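Local coordinates for RagB/SusD domain protein (Flavobacterium johnsoniae, PDB 5J90) that binds chitin as a SusD homolog encoded in a chitin-utilization locus, probably holding chitin chains at the cell surface for uptake, at residues Ser243-Ser248 with Ser324-Leu329; Met36-Gln41 with Thr187-Tyr192. One frame throughout, in Å; residues are numbered along the deposited sequence.

Contact 1: residues Ser243-Ser248 with Ser324-Leu329; sequences SFKIVS and SKEIYL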
ATOM      1  N   SER A 243     -23.006  24.591  -1.215  1.00  9.75           N
ATOM      2  CA  SER A 243     -22.500  23.559  -2.121  1.00  9.60           C
ATOM      3  C   SER A 243     -21.664  24.147  -3.252  1.00 10.28           C
ATOM      4  O   SER A 243     -21.901  25.269  -3.702  1.00 10.78           O
ATOM      5  CB  SER A 243     -23.653  22.754  -2.721  1.00 10.05           C
ATOM      6  OG  SER A 243     -24.414  22.101  -1.717  1.00 10.74           O
ATOM      7  N   PHE A 244     -20.685  23.377  -3.720  1.00  8.75           N
ATOM      8  CA  PHE A 244     -19.867  23.787  -4.856  1.00  8.42           C
ATOM      9  C   PHE A 244     -20.468  23.227  -6.135  1.00  9.51           C
ATOM     10  O   PHE A 244     -20.642  22.013  -6.285  1.00  9.52           O
ATOM     11  CB  PHE A 244     -18.413  23.321  -4.706  1.00  9.18           C
ATOM     12  CG  PHE A 244     -17.503  23.901  -5.742  1.00  9.89           C
ATOM     13  CD1 PHE A 244     -17.181  25.247  -5.717  1.00 14.77           C
ATOM     14  CD2 PHE A 244     -16.994  23.113  -6.762  1.00 12.37           C
ATOM     15  CE1 PHE A 244     -16.356  25.799  -6.685  1.00 15.97           C
ATOM     16  CE2 PHE A 244     -16.171  23.666  -7.734  1.00 13.28           C
ATOM     17  CZ  PHE A 244     -15.857  25.008  -7.689  1.00 15.08           C
ATOM     18  N   LYS A 245     -20.802  24.128  -7.052  1.00  9.85           N
ATOM     19  CA  LYS A 245     -21.420  23.746  -8.319  1.00 10.17           C
ATOM     20  C   LYS A 245     -20.951  24.688  -9.417  1.00  9.24           C
ATOM     21  O   LYS A 245     -20.597  25.846  -9.157  1.00 10.64           O
ATOM     22  CB  LYS A 245     -22.950  23.788  -8.218  1.00 10.11           C
ATOM     23  CG  LYS A 245     -23.521  25.174  -7.917  1.00 10.39           C
ATOM     24  CD  LYS A 245     -25.037  25.116  -7.753  1.00 12.02           C
ATOM     25  CE  LYS A 245     -25.613  26.461  -7.374  1.00 11.69           C
ATOM     26  NZ  LYS A 245     -27.084  26.332  -7.109  1.00 14.91           N
ATOM     27  N   ILE A 246     -20.937  24.179 -10.641  1.00  9.60           N
ATOM     28  CA  ILE A 246     -20.734  25.021 -11.805  1.00 10.88           C
ATOM     29  C   ILE A 246     -22.098  25.441 -12.325  1.00 11.39           C
ATOM     30  O   ILE A 246     -22.944  24.599 -12.618  1.00 12.13           O
ATOM     31  CB  ILE A 246     -19.976  24.277 -12.919  1.00 11.23           C
ATOM     32  CG1 ILE A 246     -18.699  23.625 -12.365  1.00 11.76           C
ATOM     33  CG2 ILE A 246     -19.674  25.236 -14.073  1.00 12.68           C
ATOM     34  CD1 ILE A 246     -17.680  24.605 -11.806  1.00 12.94           C
ATOM     35  N   VAL A 247     -22.314  26.750 -12.397  1.00 11.61           N
ATOM     36  CA  VAL A 247     -23.537  27.289 -12.977  1.00 11.14           C
ATOM     37  C   VAL A 247     -23.179  27.760 -14.378  1.00 11.34           C
ATOM     38  O   VAL A 247     -22.607  28.837 -14.555  1.00 15.37           O
ATOM     39  CB  VAL A 247     -24.076  28.454 -12.129  1.00 12.35           C
ATOM     40  CG1 VAL A 247     -25.344  29.023 -12.752  1.00 14.69           C
ATOM     41  CG2 VAL A 247     -24.348  27.992 -10.694  1.00 12.59           C
ATOM     42  N   SER A 248     -23.465  26.931 -15.377  1.00 11.50           N
ATOM     43  CA  SER A 248     -23.088  27.289 -16.739  1.00 11.19           C
ATOM     44  C   SER A 248     -24.096  28.258 -17.349  1.00 11.42           C
ATOM     45  O   SER A 248     -25.306  28.045 -17.258  1.00 12.02           O
ATOM     46  CB  SER A 248     -22.982  26.053 -17.624  1.00 12.62           C
ATOM     47  OG  SER A 248     -22.620  26.417 -18.948  1.00 11.80           O
ATOM     48  N   SER A 324     -30.159  20.078 -16.443  1.00 11.19           N
ATOM     49  CA  SER A 324     -29.891  21.301 -15.714  1.00 11.31           C
ATOM     50  C   SER A 324     -28.603  21.919 -16.228  1.00 11.40           C
ATOM     51  O   SER A 324     -27.705  21.205 -16.705  1.00 11.90           O
ATOM     52  CB  SER A 324     -29.720  20.972 -14.228  1.00 11.18           C
ATOM     53  OG  SER A 324     -29.435  22.132 -13.477  1.00 12.40           O
ATOM     54  N   LYS A 325     -28.499  23.237 -16.107  1.00 11.66           N
ATOM     55  CA  LYS A 325     -27.281  23.964 -16.434  1.00 11.73           C
ATOM     56  C   LYS A 325     -26.396  24.118 -15.196  1.00 11.41           C
ATOM     57  O   LYS A 325     -25.374  24.787 -15.240  1.00 11.93           O
ATOM     58  CB  LYS A 325     -27.626  25.328 -17.038  1.00 12.10           C
ATOM     59  CG  LYS A 325     -28.525  25.235 -18.272  1.00 13.48           C
ATOM     60  CD  LYS A 325     -29.053  26.610 -18.705  1.00 14.63           C
ATOM     61  CE  LYS A 325     -28.005  27.354 -19.503  1.00 13.19           C
ATOM     62  NZ  LYS A 325     -28.531  28.678 -19.984  1.00 12.58           N
ATOM     63  N   GLU A 326     -26.805  23.497 -14.090  1.00 11.11           N
ATOM     64  CA  GLU A 326     -26.008  23.502 -12.859  1.00 10.86           C
ATOM     65  C   GLU A 326     -25.470  22.106 -12.586  1.00 10.62           C
ATOM     66  O   GLU A 326     -26.220  21.128 -12.542  1.00 11.56           O
ATOM     67  CB  GLU A 326     -26.844  24.023 -11.691  1.00 12.35           C
ATOM     68  CG  GLU A 326     -27.490  25.357 -12.033  1.00 13.62           C
ATOM     69  CD  GLU A 326     -28.078  26.101 -10.854  1.00 19.12           C
ATOM     70  OE1 GLU A 326     -28.090  25.569  -9.727  1.00 17.78           O
ATOM     71  OE2 GLU A 326     -28.534  27.246 -11.069  1.00 20.37           O
ATOM     72  N   ILE A 327     -24.154  22.027 -12.418  1.00 10.28           N
ATOM     73  CA  ILE A 327     -23.466  20.747 -12.250  1.00 10.84           C
ATOM     74  C   ILE A 327     -22.794  20.737 -10.880  1.00  8.82           C
ATOM     75  O   ILE A 327     -21.839  21.476 -10.636  1.00 10.41           O
ATOM     76  CB  ILE A 327     -22.418  20.522 -13.358  1.00 11.85           C
ATOM     77  CG1 ILE A 327     -23.058  20.558 -14.753  1.00 13.41           C
ATOM     78  CG2 ILE A 327     -21.698  19.200 -13.152  1.00 13.00           C
ATOM     79  CD1 ILE A 327     -23.055  21.928 -15.405  1.00 13.59           C
ATOM     80  N   TYR A 328     -23.325  19.915  -9.983  1.00 10.62           N
ATOM     81  CA  TYR A 328     -22.827  19.869  -8.604  1.00 10.36           C
ATOM     82  C   TYR A 328     -21.562  19.034  -8.504  1.00  9.66           C
ATOM     83  O   TYR A 328     -21.489  17.920  -9.033  1.00 11.35           O
ATOM     84  CB  TYR A 328     -23.900  19.331  -7.658  1.00 11.48           C
ATOM     85  CG  TYR A 328     -24.983  20.347  -7.374  1.00 10.99           C
ATOM     86  CD1 TYR A 328     -25.983  20.597  -8.301  1.00 14.33           C
ATOM     87  CD2 TYR A 328     -24.979  21.091  -6.202  1.00 12.21           C
ATOM     88  CE1 TYR A 328     -26.963  21.542  -8.053  1.00 14.38           C
ATOM     89  CE2 TYR A 328     -25.951  22.035  -5.944  1.00 12.88           C
ATOM     90  CZ  TYR A 328     -26.941  22.250  -6.878  1.00 14.67           C
ATOM     91  OH  TYR A 328     -27.915  23.194  -6.637  1.00 16.96           O
ATOM     92  N   LEU A 329     -20.560  19.589  -7.833  1.00  8.72           N
ATOM     93  CA  LEU A 329     -19.287  18.899  -7.668  1.00  9.93           C
ATOM     94  C   LEU A 329     -18.979  18.562  -6.208  1.00  9.67           C
ATOM     95  O   LEU A 329     -18.169  17.678  -5.937  1.00 10.48           O
ATOM     96  CB  LEU A 329     -18.151  19.713  -8.290  1.00 10.82           C
ATOM     97  CG  LEU A 329     -18.244  19.865  -9.806  1.00 13.17           C
ATOM     98  CD1 LEU A 329     -17.192  20.854 -10.289  1.00 14.90           C
ATOM     99  CD2 LEU A 329     -18.094  18.513 -10.492  1.00 16.26           C
TER

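Contact 2: residues Met36-Gln41 with Thr187-Tyr192; sequences MFNNIQ and TDMTGY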
ATOM      1  N   MET A  36     -11.042  26.625 -16.574  1.00 11.56           N
ATOM      2  CA  MET A  36     -10.982  25.816 -15.348  1.00 11.03           C
ATOM      3  C   MET A  36     -12.388  25.368 -14.947  1.00 11.62           C
ATOM      4  O   MET A  36     -12.642  24.176 -14.759  1.00 11.42           O
ATOM      5  CB  MET A  36     -10.304  26.575 -14.206  1.00 10.65           C
ATOM      6  CG  MET A  36      -8.903  27.035 -14.543  1.00 11.91           C
ATOM      7  SD  MET A  36      -8.017  27.752 -13.133  1.00 12.29           S
ATOM      8  CE  MET A  36      -7.633  26.257 -12.198  1.00 12.56           C
ATOM      9  N   PHE A  37     -13.312  26.323 -14.847  1.00 10.55           N
ATOM     10  CA  PHE A  37     -14.694  26.029 -14.481  1.00 10.57           C
ATOM     11  C   PHE A  37     -15.348  25.029 -15.421  1.00  9.96           C
ATOM     12  O   PHE A  37     -16.151  24.196 -14.994  1.00 11.22           O
ATOM     13  CB  PHE A  37     -15.535  27.315 -14.510  1.00  9.88           C
ATOM     14  CG  PHE A  37     -15.324  28.223 -13.324  1.00 11.69           C
ATOM     15  CD1 PHE A  37     -15.480  27.758 -12.024  1.00 11.33           C
ATOM     16  CD2 PHE A  37     -14.986  29.559 -13.515  1.00 11.71           C
ATOM     17  CE1 PHE A  37     -15.304  28.611 -10.945  1.00 12.32           C
ATOM     18  CE2 PHE A  37     -14.809  30.412 -12.440  1.00 12.20           C
ATOM     19  CZ  PHE A  37     -14.965  29.937 -11.151  1.00 11.35           C
ATOM     20  N   ASN A  38     -15.012  25.125 -16.705  1.00  9.81           N
ATOM     21  CA  ASN A  38     -15.686  24.340 -17.732  1.00  8.98           C
ATOM     22  C   ASN A  38     -15.076  22.966 -17.982  1.00  9.63           C
ATOM     23  O   ASN A  38     -15.584  22.202 -18.800  1.00 10.76           O
ATOM     24  CB  ASN A  38     -15.744  25.116 -19.055  1.00 10.97           C
ATOM     25  CG  ASN A  38     -16.755  26.237 -19.026  1.00 13.38           C
ATOM     26  OD1 ASN A  38     -17.762  26.161 -18.318  1.00 17.10           O
ATOM     27  ND2 ASN A  38     -16.489  27.292 -19.785  1.00 15.74           N
ATOM     28  N   ASN A  39     -13.991  22.652 -17.276  1.00 10.29           N
ATOM     29  CA  ASN A  39     -13.262  21.409 -17.563  1.00  9.84           C
ATOM     30  C   ASN A  39     -12.837  20.581 -16.362  1.00 10.86           C
ATOM     31  O   ASN A  39     -12.028  19.675 -16.506  1.00 11.84           O
ATOM     32  CB  ASN A  39     -12.059  21.668 -18.481  1.00 10.09           C
ATOM     33  CG  ASN A  39     -12.478  22.097 -19.876  1.00 12.37           C
ATOM     34  OD1 ASN A  39     -12.801  21.262 -20.729  1.00 16.02           O
ATOM     35  ND2 ASN A  39     -12.490  23.399 -20.113  1.00 11.59           N
ATOM     36  N   ILE A  40     -13.367  20.878 -15.182  1.00 10.56           N
ATOM     37  CA  ILE A  40     -13.217  19.950 -14.059  1.00 10.75           C
ATOM     38  C   ILE A  40     -13.963  18.679 -14.444  1.00  9.63           C
ATOM     39  O   ILE A  40     -13.385  17.587 -14.491  1.00  9.92           O
ATOM     40  CB  ILE A  40     -13.740  20.553 -12.748  1.00 10.20           C
ATOM     41  CG1 ILE A  40     -12.893  21.770 -12.378  1.00 11.58           C
ATOM     42  CG2 ILE A  40     -13.743  19.508 -11.622  1.00  9.82           C
ATOM     43  CD1 ILE A  40     -13.586  22.719 -11.427  1.00 14.12           C
ATOM     44  N   GLN A  41     -15.253  18.827 -14.743  1.00 10.92           N
ATOM     45  CA  GLN A  41     -15.945  17.902 -15.627  1.00 10.28           C
ATOM     46  C   GLN A  41     -16.084  18.613 -16.960  1.00 10.56           C
ATOM     47  O   GLN A  41     -16.583  19.739 -17.014  1.00 13.65           O
ATOM     48  CB  GLN A  41     -17.326  17.536 -15.084  1.00 10.80           C
ATOM     49  CG  GLN A  41     -17.247  16.696 -13.837  1.00 11.26           C
ATOM     50  CD  GLN A  41     -18.592  16.148 -13.429  1.00 11.20           C
ATOM     51  OE1 GLN A  41     -19.637  16.730 -13.730  1.00 13.34           O
ATOM     52  NE2 GLN A  41     -18.581  15.013 -12.749  1.00 11.87           N
ATOM     53  N   THR A 187     -16.528  37.117 -12.794  1.00 15.70           N
ATOM     54  CA  THR A 187     -15.730  35.999 -13.297  1.00 15.24           C
ATOM     55  C   THR A 187     -16.217  34.653 -12.746  1.00 14.53           C
ATOM     56  O   THR A 187     -16.057  33.613 -13.390  1.00 15.73           O
ATOM     57  CB  THR A 187     -14.248  36.192 -12.942  1.00 15.02           C
ATOM     58  OG1 THR A 187     -13.784  37.447 -13.463  1.00 18.21           O
ATOM     59  CG2 THR A 187     -13.398  35.075 -13.514  1.00 16.52           C
ATOM     60  N   ASP A 188     -16.806  34.685 -11.555  1.00 13.16           N
ATOM     61  CA  ASP A 188     -17.257  33.472 -10.875  1.00 13.91           C
ATOM     62  C   ASP A 188     -18.364  32.783 -11.683  1.00 14.68           C
ATOM     63  O   ASP A 188     -19.237  33.444 -12.250  1.00 18.65           O
ATOM     64  CB  ASP A 188     -17.759  33.851  -9.481  1.00 12.30           C
ATOM     65  CG  ASP A 188     -17.774  32.682  -8.510  1.00 13.35           C
ATOM     66  OD1 ASP A 188     -17.629  31.522  -8.950  1.00 12.00           O
ATOM     67  OD2 ASP A 188     -17.955  32.946  -7.297  1.00 12.18           O
ATOM     68  N   MET A 189     -18.307  31.455 -11.755  1.00 13.14           N
ATOM     69  CA  MET A 189     -19.306  30.674 -12.470  0.55 14.17           C
ATOM     70  C   MET A 189     -19.879  29.581 -11.573  1.00 12.46           C
ATOM     71  O   MET A 189     -20.159  28.476 -12.026  1.00 13.78           O
ATOM     72  CB  MET A 189     -18.685  30.063 -13.728  0.55 13.68           C
ATOM     73  CG  MET A 189     -18.045  31.094 -14.641  0.55 15.05           C
ATOM     74  SD  MET A 189     -17.290  30.352 -16.090  0.55 15.05           S
ATOM     75  CE  MET A 189     -18.713  29.540 -16.823  0.55 13.54           C
ATOM     76  N   THR A 190     -20.046  29.902 -10.299  1.00 13.95           N
ATOM     77  CA  THR A 190     -20.545  28.936  -9.325  1.00 13.23           C
ATOM     78  C   THR A 190     -21.777  29.492  -8.644  1.00 13.03           C
ATOM     79  O   THR A 190     -22.365  30.474  -9.106  1.00 15.87           O
ATOM     80  CB  THR A 190     -19.493  28.642  -8.241  1.00 11.30           C
ATOM     81  OG1 THR A 190     -19.258  29.821  -7.457  1.00 11.51           O
ATOM     82  CG2 THR A 190     -18.174  28.179  -8.870  1.00 12.87           C
ATOM     83  N   GLY A 191     -22.176  28.872  -7.544  1.00 11.22           N
ATOM     84  CA  GLY A 191     -23.243  29.428  -6.735  1.00 13.10           C
ATOM     85  C   GLY A 191     -22.813  30.566  -5.822  1.00 13.54           C
ATOM     86  O   GLY A 191     -23.646  31.128  -5.111  1.00 15.53           O
ATOM     87  N   TYR A 192     -21.529  30.916  -5.825  1.00 11.44           N
ATOM     88  CA  TYR A 192     -21.001  31.824  -4.806  1.00 11.48           C
ATOM     89  C   TYR A 192     -21.026  33.306  -5.192  1.00 13.50           C
ATOM     90  O   TYR A 192     -20.887  34.164  -4.326  1.00 12.32           O
ATOM     91  CB  TYR A 192     -19.584  31.426  -4.390  1.00 12.14           C
ATOM     92  CG  TYR A 192     -19.454  30.019  -3.849  1.00 10.93           C
ATOM     93  CD1 TYR A 192     -20.522  29.375  -3.233  1.00 10.56           C
ATOM     94  CD2 TYR A 192     -18.252  29.333  -3.957  1.00 10.87           C
ATOM     95  CE1 TYR A 192     -20.390  28.080  -2.738  1.00 11.17           C
ATOM     96  CE2 TYR A 192     -18.116  28.045  -3.472  1.00  9.90           C
ATOM     97  CZ  TYR A 192     -19.182  27.424  -2.871  1.00 10.39           C
ATOM     98  OH  TYR A 192     -19.023  26.136  -2.398  1.00 10.44           O
TER

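Contact 1: residues Ser243-Ser248 with Ser324-Leu329
Lys-245 and Tyr-328 lie side by side on one face of a small antiparallel sheet, with Glu-326 next to them. The ammonium NZ of Lys-245 forms a salt bridge with Glu-326 OE1 at 2.9 Å, meeting the oxygen from above the carboxylate plane, and gives a longer hydrogen bond to Tyr-328 OH at 3.3 Å. Chi1 of Lys-245 (62°) sets CG between the backbone N and the carbonyl carbon, and the extended chain beyond it carries CD over the ring and NZ on to the two oxygens. That path also makes a CH-pi contact, CD standing 4.0 Å from the centroid of the Tyr-328 ring, while Ser-243 CB touches the ring at its edge. An alanine in place of Tyr-328 would probably leave the lysine chain without its flat support, and NZ with one acceptor fewer.

The backbones form a two-stranded antiparallel sheet, 244-247 against 326-328, in a chain where strand is rare and helices and loops make up nearly all the rest. Ile-246 and Ile-327 are its hydrogen-bonded pair, with N to O distances of 2.8 Å both ways. On either side of this pair, Leu-329 N donates to Phe-244 O and Ser-248 N to Lys-325 O, each at 2.9 Å.

Apolar contacts involve Leu-329: its CD1 meets Ile-246 CG1 at 3.8 Å, and its CB lies at the edge of the Phe-244 ring, which also stacks with Phe-202 of helix 196-213.

Contact 2: residues Met36-Gln41 with Thr187-Tyr192
The Phe-37 ring carries Met-189 on one face: CB of the methionine stands 3.7 Å above the ring plane, displaced toward the rim, in a CH-pi contact, and the backbone N of Met-189 lies over the same ring. Thr-190 CG2 reaches CE1 of Phe-37 obliquely at 3.6 Å, and Asp-188 OD1 approaches CZ, its carboxylate plane turned only 19° from that of the ring. Around the ring Thr-187 O comes within 3.6 Å of CE2. In the conformer described here, one of two modelled and so less certain, Met-189 SD adds a Met-aromatic contact, 3.5 Å from CD2 of Phe-37 and oblique to the ring; the Met-189 chain then bends at chi3 (59°), and CE ends near Asn-38 OD1.

Phe-37 belongs to the short helix 33-37, and its side chain points into the loop that leads from helix 154-177 to helix 196-213. That loop is shaped by its own polar bonds: Asp-188 OD1 accepts from Thr-190 OG1 at 2.8 Å, and Thr-190 OG1 in turn accepts from Tyr-192 N at 3.0 Å, an ST turn. The other carboxylate oxygen, OD2, is held by Gly-194 N and Trp-199 NE1. Trp-199 on helix 196-213 and Leu-122 on helix 113-134 also touch Phe-37.

Contact 1 and contact 2 have their centres about 8 Å apart. Along the chain they come in series: 36-41, 187-192, 243-248 and 324-329. They meet directly, since Met-189 O lies 2.8 Å from Val-247 N in a probable hydrogen bond, so strand 244-247 has the loop 187-192 beside it as well as strand 326-328. A second probable hydrogen bond joins Ser-243 O to Tyr-192 OH at 3.3 Å, and Gln-41 packs against Ile-327. Helices 113-134 and 196-213 border both contacts, Leu-122 touching Phe-37 and Phe-244 alike, so four pieces distant in sequence are drawn together in one part of this SusD-like fold.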